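PDB 6L85: phosphate transporter from Thermotoga maritima MSB8, which probably imports phosphate across the membrane by coupling its uptake to sodium, and binds sodium ions within its helical core. Local coordinates for residues 44-49 and 295-300; 84-89 and 387-392; 315-320 and 359-364. One frame throughout, in Å; residues are numbered along the deposited sequence.

Contact 1: 44-49 and 295-300; sequences IAMFLE and GISLGV
One hydrogen bond and a run of apolar packing join residues 44-49 of helix 38-56 to residues 295-300 of helix 286-302. The two segments run nearly antiparallel, at 166°, with Met46 and Ser297 abreast at the closest backbone point. The polar link is Ser297 OG donating to Met46 O over 2.6 Å. It lands on a lone pair in the carbonyl plane, with a C=O...OG angle of 123°. OG stands beside its own backbone N (chi1 -74°); the one hydroxyl proton goes mainly to Met46 O, with Gly293 O of its own helix as a weak second acceptor.

Van der Waals packing begins with Met46, whose chain bends at chi3 and wraps round the backbone of Ser297: CG rests on the carbonyl oxygen of Ser297, 3.3 Å away, and the methyl CE comes to 4.0 Å from Ser297 CB. The apolar contacts are CE on Leu298 CD2, where both residues also pack on Phe215 of the second subunit, and, further along, Val300 CG1, which touches Ala45 CB at 3.9 Å and, more loosely, Met46 CG.

Glu49 mixes both kinds. Its chain folds at chi2 and crosses Ile296 at about a right angle, so that methyl CG2 of Ile296 sits 3.9 Å from Glu49 CB and 3.6 Å from Glu49 OE1. That oxygen has its real partner in His254 ND1, on helix 231-258, which also carries sodium ligands, among them Asn257 and Asp258; the bond fixes the rotation of the buried carboxyl group and may favour its ionised form. The arrangement is a buried antiparallel helix pair of an all-helical membrane transporter, pinned by a serine-to-carbonyl bond between helices, with the Ile296 side chain about 9 Å from a bound sodium ion.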
loop_
_atom_site.group_PDB
_atom_site.type_symbol
_atom_site.label_atom_id
_atom_site.label_comp_id
_atom_site.label_asym_id
_atom_site.label_seq_id
_atom_site.Cartn_x
_atom_site.Cartn_y
_atom_site.Cartn_z
ATOM N N ILE B 44 5.721 -12.689 -2.581
ATOM C CA ILE B 44 5.538 -11.321 -3.055
ATOM C C ILE B 44 4.300 -11.231 -3.939
ATOM O O ILE B 44 3.442 -10.350 -3.752
ATOM C CB ILE B 44 6.788 -10.828 -3.807
ATOM C CG1 ILE B 44 8.038 -10.957 -2.946
ATOM C CG2 ILE B 44 6.601 -9.385 -4.251
ATOM C CD1 ILE B 44 9.301 -10.544 -3.661
ATOM N N ALA B 45 4.190 -12.140 -4.921
ATOM C CA ALA B 45 3.061 -12.089 -5.850
ATOM C C ALA B 45 1.754 -12.263 -5.110
ATOM O O ALA B 45 0.757 -11.636 -5.459
ATOM C CB ALA B 45 3.197 -13.158 -6.931
ATOM N N MET B 46 1.740 -13.118 -4.082
ATOM C CA MET B 46 0.534 -13.310 -3.286
ATOM C C MET B 46 0.011 -11.985 -2.774
ATOM O O MET B 46 -1.194 -11.709 -2.837
ATOM C CB MET B 46 0.819 -14.235 -2.108
ATOM C CG MET B 46 0.789 -15.693 -2.472
ATOM S SD MET B 46 0.973 -16.685 -0.986
ATOM C CE MET B 46 -0.741 -16.928 -0.529
ATOM N N PHE B 47 0.909 -11.152 -2.251
ATOM C CA PHE B 47 0.423 -9.873 -1.734
ATOM C C PHE B 47 0.039 -8.908 -2.861
ATOM O O PHE B 47 -1.004 -8.243 -2.788
ATOM C CB PHE B 47 1.452 -9.241 -0.794
ATOM C CG PHE B 47 0.821 -8.437 0.294
ATOM C CD1 PHE B 47 0.416 -7.125 0.062
ATOM C CD2 PHE B 47 0.570 -9.007 1.536
ATOM C CE1 PHE B 47 -0.201 -6.382 1.066
ATOM C CE2 PHE B 47 -0.038 -8.278 2.537
ATOM C CZ PHE B 47 -0.431 -6.959 2.302
ATOM N N LEU B 48 0.848 -8.846 -3.929
ATOM C CA LEU B 48 0.647 -7.825 -4.958
ATOM C C LEU B 48 -0.553 -8.132 -5.865
ATOM O O LEU B 48 -1.274 -7.208 -6.269
ATOM C CB LEU B 48 1.926 -7.652 -5.780
ATOM C CG LEU B 48 2.941 -6.590 -5.326
ATOM C CD1 LEU B 48 2.330 -5.187 -5.235
ATOM C CD2 LEU B 48 3.560 -6.980 -4.003
ATOM N N GLU B 49 -0.779 -9.413 -6.201
ATOM C CA GLU B 49 -1.958 -9.806 -6.973
ATOM C C GLU B 49 -3.231 -9.433 -6.218
ATOM O O GLU B 49 -4.180 -8.875 -6.794
ATOM C CB GLU B 49 -1.951 -11.322 -7.233
ATOM C CG GLU B 49 -0.813 -11.879 -8.071
ATOM C CD GLU B 49 -1.081 -11.682 -9.549
ATOM O OE1 GLU B 49 -2.267 -11.498 -9.896
ATOM O OE2 GLU B 49 -0.125 -11.685 -10.349
ATOM N N GLY B 295 -8.191 -16.376 -4.119
ATOM C CA GLY B 295 -7.972 -17.557 -4.940
ATOM C C GLY B 295 -6.758 -17.426 -5.843
ATOM O O GLY B 295 -5.996 -18.382 -6.004
ATOM N N ILE B 296 -6.561 -16.245 -6.443
ATOM C CA ILE B 296 -5.358 -16.014 -7.244
ATOM C C ILE B 296 -4.102 -16.183 -6.381
ATOM O O ILE B 296 -3.145 -16.859 -6.778
ATOM C CB ILE B 296 -5.401 -14.619 -7.903
ATOM C CG1 ILE B 296 -6.466 -14.542 -8.995
ATOM C CG2 ILE B 296 -4.067 -14.270 -8.555
ATOM C CD1 ILE B 296 -6.557 -13.163 -9.640
ATOM N N SER B 297 -4.090 -15.572 -5.188
ATOM C CA SER B 297 -2.932 -15.694 -4.293
ATOM C C SER B 297 -2.641 -17.152 -3.948
ATOM O O SER B 297 -1.485 -17.604 -3.984
ATOM C CB SER B 297 -3.177 -14.899 -3.009
ATOM O OG SER B 297 -3.060 -13.514 -3.279
ATOM N N LEU B 298 -3.683 -17.900 -3.602
ATOM C CA LEU B 298 -3.486 -19.292 -3.232
ATOM C C LEU B 298 -3.034 -20.122 -4.435
ATOM O O LEU B 298 -2.184 -21.008 -4.298
ATOM C CB LEU B 298 -4.771 -19.829 -2.589
ATOM C CG LEU B 298 -5.022 -19.370 -1.135
ATOM C CD1 LEU B 298 -6.383 -19.802 -0.607
ATOM C CD2 LEU B 298 -3.940 -19.870 -0.161
ATOM N N GLY B 299 -3.549 -19.826 -5.635
ATOM C CA GLY B 299 -3.068 -20.518 -6.819
ATOM C C GLY B 299 -1.616 -20.199 -7.118
ATOM O O GLY B 299 -0.853 -21.064 -7.554
ATOM N N VAL B 300 -1.214 -18.945 -6.899
ATOM C CA VAL B 300 0.187 -18.583 -7.074
ATOM C C VAL B 300 1.054 -19.426 -6.157
ATOM O O VAL B 300 2.088 -19.962 -6.573
ATOM C CB VAL B 300 0.407 -17.085 -6.795
ATOM C CG1 VAL B 300 1.913 -16.823 -6.458
ATOM C CG2 VAL B 300 -0.060 -16.234 -7.953
#

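Contact 2: 84-89 and 387-392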
loop_
_atom_site.group_PDB
_atom_site.type_symbol
_atom_site.label_atom_id
_atom_site.label_comp_id
_atom_site.label_asym_id
_atom_site.label_seq_id
_atom_site.Cartn_x
_atom_site.Cartn_y
_atom_site.Cartn_z
ATOM N N LEU B 84 -21.883 -19.814 -14.173
ATOM C CA LEU B 84 -21.292 -21.020 -13.606
ATOM C C LEU B 84 -20.682 -21.914 -14.682
ATOM O O LEU B 84 -19.573 -22.448 -14.501
ATOM C CB LEU B 84 -22.332 -21.788 -12.800
ATOM C CG LEU B 84 -22.928 -21.045 -11.612
ATOM C CD1 LEU B 84 -23.834 -21.999 -10.867
ATOM C CD2 LEU B 84 -21.851 -20.489 -10.681
ATOM N N SER B 85 -21.393 -22.100 -15.802
ATOM C CA SER B 85 -20.893 -22.958 -16.880
ATOM C C SER B 85 -19.567 -22.450 -17.418
ATOM O O SER B 85 -18.631 -23.231 -17.626
ATOM C CB SER B 85 -21.925 -23.048 -18.012
ATOM O OG SER B 85 -23.056 -23.803 -17.589
ATOM N N ALA B 86 -19.474 -21.138 -17.647
ATOM C CA ALA B 86 -18.235 -20.527 -18.106
ATOM C C ALA B 86 -17.097 -20.748 -17.106
ATOM O O ALA B 86 -15.968 -21.071 -17.500
ATOM C CB ALA B 86 -18.460 -19.033 -18.357
ATOM N N LEU B 87 -17.371 -20.557 -15.809
ATOM C CA LEU B 87 -16.331 -20.782 -14.797
ATOM C C LEU B 87 -15.833 -22.223 -14.844
ATOM O O LEU B 87 -14.623 -22.471 -14.868
ATOM C CB LEU B 87 -16.850 -20.450 -13.386
ATOM C CG LEU B 87 -16.989 -18.983 -12.924
ATOM C CD1 LEU B 87 -17.745 -18.893 -11.608
ATOM C CD2 LEU B 87 -15.638 -18.245 -12.798
ATOM N N ILE B 88 -16.763 -23.190 -14.862
ATOM C CA ILE B 88 -16.389 -24.604 -14.945
ATOM C C ILE B 88 -15.491 -24.855 -16.154
ATOM O O ILE B 88 -14.415 -25.462 -16.041
ATOM C CB ILE B 88 -17.649 -25.490 -15.018
ATOM C CG1 ILE B 88 -18.444 -25.431 -13.714
ATOM C CG2 ILE B 88 -17.261 -26.936 -15.339
ATOM C CD1 ILE B 88 -19.554 -26.485 -13.620
ATOM N N ALA B 89 -15.917 -24.373 -17.331
ATOM C CA ALA B 89 -15.230 -24.716 -18.575
ATOM C C ALA B 89 -13.849 -24.083 -18.640
ATOM O O ALA B 89 -12.861 -24.741 -19.020
ATOM C CB ALA B 89 -16.070 -24.284 -19.794
ATOM N N ALA B 387 -17.110 -24.073 -26.618
ATOM C CA ALA B 387 -17.821 -25.330 -26.841
ATOM C C ALA B 387 -18.012 -26.092 -25.541
ATOM O O ALA B 387 -19.077 -26.675 -25.308
ATOM C CB ALA B 387 -17.070 -26.180 -27.870
ATOM N N THR B 388 -16.990 -26.100 -24.676
ATOM C CA THR B 388 -17.105 -26.781 -23.390
ATOM C C THR B 388 -18.159 -26.120 -22.510
ATOM O O THR B 388 -18.915 -26.801 -21.811
ATOM C CB THR B 388 -15.744 -26.784 -22.688
ATOM O OG1 THR B 388 -14.750 -27.331 -23.566
ATOM C CG2 THR B 388 -15.785 -27.584 -21.400
ATOM N N SER B 389 -18.220 -24.791 -22.532
ATOM C CA SER B 389 -19.205 -24.056 -21.744
ATOM C C SER B 389 -20.617 -24.310 -22.259
ATOM O O SER B 389 -21.546 -24.523 -21.473
ATOM C CB SER B 389 -18.866 -22.560 -21.780
ATOM O OG SER B 389 -19.821 -21.798 -21.070
ATOM N N ALA B 390 -20.794 -24.278 -23.581
ATOM C CA ALA B 390 -22.075 -24.641 -24.180
ATOM C C ALA B 390 -22.507 -26.035 -23.740
ATOM O O ALA B 390 -23.659 -26.249 -23.336
ATOM C CB ALA B 390 -21.961 -24.565 -25.704
ATOM N N ALA B 391 -21.582 -26.995 -23.796
ATOM C CA ALA B 391 -21.905 -28.363 -23.407
ATOM C C ALA B 391 -22.302 -28.444 -21.941
ATOM O O ALA B 391 -23.289 -29.104 -21.592
ATOM C CB ALA B 391 -20.712 -29.275 -23.689
ATOM N N VAL B 392 -21.524 -27.805 -21.057
ATOM C CA VAL B 392 -21.859 -27.841 -19.632
ATOM C C VAL B 392 -23.220 -27.205 -19.395
ATOM O O VAL B 392 -24.032 -27.710 -18.614
ATOM C CB VAL B 392 -20.769 -27.144 -18.789
ATOM C CG1 VAL B 392 -21.258 -26.963 -17.345
ATOM C CG2 VAL B 392 -19.472 -27.942 -18.820
#
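This is a close helix-helix crossing built on small residues, well off the centre of the chain, where residues 84-89 of helix 76-99 meet residues 387-392 of the long C-terminal helix 368-400. The axes approach to 8.2 Å at a crossing angle of 129°, and the backbones come nearest at Ala89 and Ser389. Ala89 lets them do so: its methyl CB fits against the other helix, 3.5 Å from Ser389 N and 3.7 Å from Thr388 CG2. The threonine methyl lies anti to its backbone N (chi1 of OG1 -54°), which aims it at the alanine and leaves OG1 to bond with Thr384 O and Trp93 NE1.

One turn earlier on the first helix, Ser85 meets Val392. Methyl CG1 of the valine, anti to its own backbone N, reaches 3.6 Å from Ser85 OG, and it also touches Ile88 CD1 at 4.1 Å, the two branched chains crossing obliquely. Ser85 OG is turned back beside its backbone N and bonds to Tyr81 O within its own helix, so toward Val392 it offers only van der Waals contact.

Ser389 does the opposite. Its OG swings anti to the backbone N (chi1 178°) and comes up against the backbone of Ala86, 3.5 Å from Ala86 N without a hydrogen bond, while its hydrogen bond goes to Gly113 O. All three hydroxyls thus find their acceptors outside this crossing, and the interface itself is held by shape.

That bond to Gly113 ties in helix 106-121, whose Ile110 and Met114 also press on Ala86 while Phe117 packs on Ser389. Elsewhere round helix 76-99, Leu84 and Leu87 lean on helices 2-32 and 260-275, and Ile88 meets Leu10.

Contact 3: 315-320 and 359-364; sequences ITTLTN and FARGLE
A type I beta turn from Ile315 to Leu318, in the loop between helices 304-311 and 320-339, receives the side chain of Arg361 from the loop after helix 346-357. A cis peptide bond precedes Arg361. CG starts anti to the backbone N (chi1 -164°), then bends at chi2 and chi3 carry the guanidinium to the turn. The arginine and Thr317 run past each other in opposite directions, which sets NH2 beside Thr317 OG1 at 2.5 Å. The pair is short, yet its N-H...O angle of 117° makes it a weak hydrogen bond. NH1 takes the other corner, crowding against Ile315 with CA at 3.2 Å and the methyl CG2 at 3.3 Å. Both Thr317 OG1 and Ile315 CA lie at the edge of the guanidinium, near its plane, whereas Leu318 CB sits over one face, 4.2 Å from NH2. An alanine in place of Arg361 would remove the guanidinium and would probably loosen the link between the two loops, since most of this contact is made by that group. Within the turn, Leu318 N donates to Ile315 O at 2.8 Å; it also lies 3.4 Å from Arg361 NH2, but as both are donors they do not bond.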
loop_
_atom_site.group_PDB
_atom_site.type_symbol
_atom_site.label_atom_id
_atom_site.label_comp_id
_atom_site.label_asym_id
_atom_site.label_seq_id
_atom_site.Cartn_x
_atom_site.Cartn_y
_atom_site.Cartn_z
ATOM N N ILE B 315 14.490 -17.564 -20.079
ATOM C CA ILE B 315 14.884 -16.157 -20.157
ATOM C C ILE B 315 16.033 -15.831 -19.208
ATOM O O ILE B 315 16.267 -14.658 -18.897
ATOM C CB ILE B 315 13.687 -15.221 -19.886
ATOM C CG1 ILE B 315 13.138 -15.430 -18.468
ATOM C CG2 ILE B 315 12.599 -15.429 -20.936
ATOM C CD1 ILE B 315 12.023 -14.487 -18.102
ATOM N N THR B 316 16.765 -16.848 -18.744
ATOM C CA THR B 316 17.921 -16.563 -17.893
ATOM C C THR B 316 19.025 -15.825 -18.639
ATOM O O THR B 316 19.968 -15.348 -18.000
ATOM C CB THR B 316 18.504 -17.843 -17.284
ATOM O OG1 THR B 316 19.181 -18.596 -18.298
ATOM C CG2 THR B 316 17.415 -18.688 -16.633
ATOM N N THR B 317 18.932 -15.725 -19.961
ATOM C CA THR B 317 19.838 -14.910 -20.752
ATOM C C THR B 317 19.285 -13.511 -21.007
ATOM O O THR B 317 19.912 -12.730 -21.736
ATOM C CB THR B 317 20.154 -15.606 -22.088
ATOM O OG1 THR B 317 18.943 -15.808 -22.838
ATOM C CG2 THR B 317 20.816 -16.956 -21.835
ATOM N N LEU B 318 18.126 -13.181 -20.439
ATOM C CA LEU B 318 17.584 -11.830 -20.536
ATOM C C LEU B 318 18.331 -10.915 -19.563
ATOM O O LEU B 318 18.353 -11.176 -18.358
ATOM C CB LEU B 318 16.088 -11.847 -20.233
ATOM C CG LEU B 318 15.304 -10.582 -20.575
ATOM C CD1 LEU B 318 15.320 -10.364 -22.089
ATOM C CD2 LEU B 318 13.874 -10.685 -20.038
ATOM N N THR B 319 18.949 -9.852 -20.075
ATOM C CA THR B 319 19.654 -8.948 -19.177
ATOM C C THR B 319 18.677 -8.333 -18.180
ATOM O O THR B 319 17.466 -8.249 -18.417
ATOM C CB THR B 319 20.370 -7.826 -19.938
ATOM O OG1 THR B 319 19.479 -7.202 -20.876
ATOM C CG2 THR B 319 21.603 -8.365 -20.676
ATOM N N ASN B 320 19.222 -7.897 -17.047
ATOM C CA ASN B 320 18.386 -7.272 -16.028
ATOM C C ASN B 320 17.760 -5.979 -16.526
ATOM O O ASN B 320 16.616 -5.665 -16.164
ATOM C CB ASN B 320 19.211 -7.040 -14.779
ATOM C CG ASN B 320 19.473 -8.328 -14.043
ATOM O OD1 ASN B 320 18.539 -8.967 -13.554
ATOM N ND2 ASN B 320 20.732 -8.746 -13.991
ATOM N N PHE B 359 14.857 -10.729 -28.745
ATOM C CA PHE B 359 14.776 -12.122 -28.345
ATOM C C PHE B 359 16.082 -12.787 -28.752
ATOM O O PHE B 359 16.421 -12.808 -29.943
ATOM C CB PHE B 359 13.567 -12.814 -28.996
ATOM C CG PHE B 359 13.471 -12.614 -30.492
ATOM C CD1 PHE B 359 12.811 -11.507 -31.018
ATOM C CD2 PHE B 359 14.031 -13.536 -31.374
ATOM C CE1 PHE B 359 12.723 -11.319 -32.396
ATOM C CE2 PHE B 359 13.951 -13.354 -32.752
ATOM C CZ PHE B 359 13.295 -12.245 -33.265
ATOM N N ALA B 360 16.850 -13.271 -27.769
ATOM C CA ALA B 360 17.989 -14.114 -28.121
ATOM C C ALA B 360 17.527 -15.263 -29.021
ATOM O O ALA B 360 18.054 -15.439 -30.124
ATOM C CB ALA B 360 18.728 -14.614 -26.868
ATOM N N ARG B 361 16.514 -16.035 -28.607
ATOM C CA ARG B 361 15.868 -16.060 -27.282
ATOM C C ARG B 361 16.096 -17.494 -26.881
ATOM O O ARG B 361 15.280 -18.134 -26.214
ATOM C CB ARG B 361 14.382 -15.688 -27.350
ATOM C CG ARG B 361 13.705 -15.305 -26.021
ATOM C CD ARG B 361 14.026 -13.879 -25.541
ATOM N NE ARG B 361 15.380 -13.768 -25.008
ATOM C CZ ARG B 361 15.805 -14.378 -23.904
ATOM N NH1 ARG B 361 14.972 -15.131 -23.197
ATOM N NH2 ARG B 361 17.062 -14.230 -23.506
ATOM N N GLY B 362 17.248 -17.983 -27.340
ATOM C CA GLY B 362 17.425 -19.384 -27.622
ATOM C C GLY B 362 16.676 -19.819 -28.872
ATOM O O GLY B 362 17.059 -20.803 -29.512
ATOM N N LEU B 363 15.613 -19.100 -29.239
ATOM C CA LEU B 363 14.721 -19.515 -30.314
ATOM C C LEU B 363 15.459 -19.545 -31.651
ATOM O O LEU B 363 16.128 -18.570 -32.014
ATOM C CB LEU B 363 13.495 -18.597 -30.355
ATOM C CG LEU B 363 12.383 -19.004 -29.363
ATOM C CD1 LEU B 363 12.689 -18.586 -27.925
ATOM C CD2 LEU B 363 11.014 -18.461 -29.768
ATOM N N GLU B 364 15.336 -20.654 -32.411
ATOM C CA GLU B 364 14.381 -21.789 -32.253
ATOM C C GLU B 364 14.023 -22.307 -30.842
ATOM O O GLU B 364 12.844 -22.319 -30.512
ATOM C CB GLU B 364 14.880 -22.978 -33.100
ATOM C CG GLU B 364 16.189 -23.635 -32.635
ATOM C CD GLU B 364 17.372 -23.282 -33.514
ATOM O OE1 GLU B 364 17.164 -22.627 -34.557
ATOM O OE2 GLU B 364 18.510 -23.665 -33.161
#

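From the N terminus, residues 44-49 on helix 38-56 open the first loop and residues 84-89 on helix 76-99 open the second. Contact 1 closes at 295-300, on helix 286-302, before contact 2 does, so these two cross. Contact 3 follows contact 1 in series: it spans the short connection from 315-320 to 359-364, joining the loops that flank helices 320-339 and 346-357, and falls wholly within the span of contact 2, which closes at 387-392 on helix 368-400. In space all three stay separate. Contact 1 ties helix 38-56 to helix 286-302 in the interior, next to the second subunit, contact 2 joins an early helix to the C-terminal one, and contact 3 links two loops.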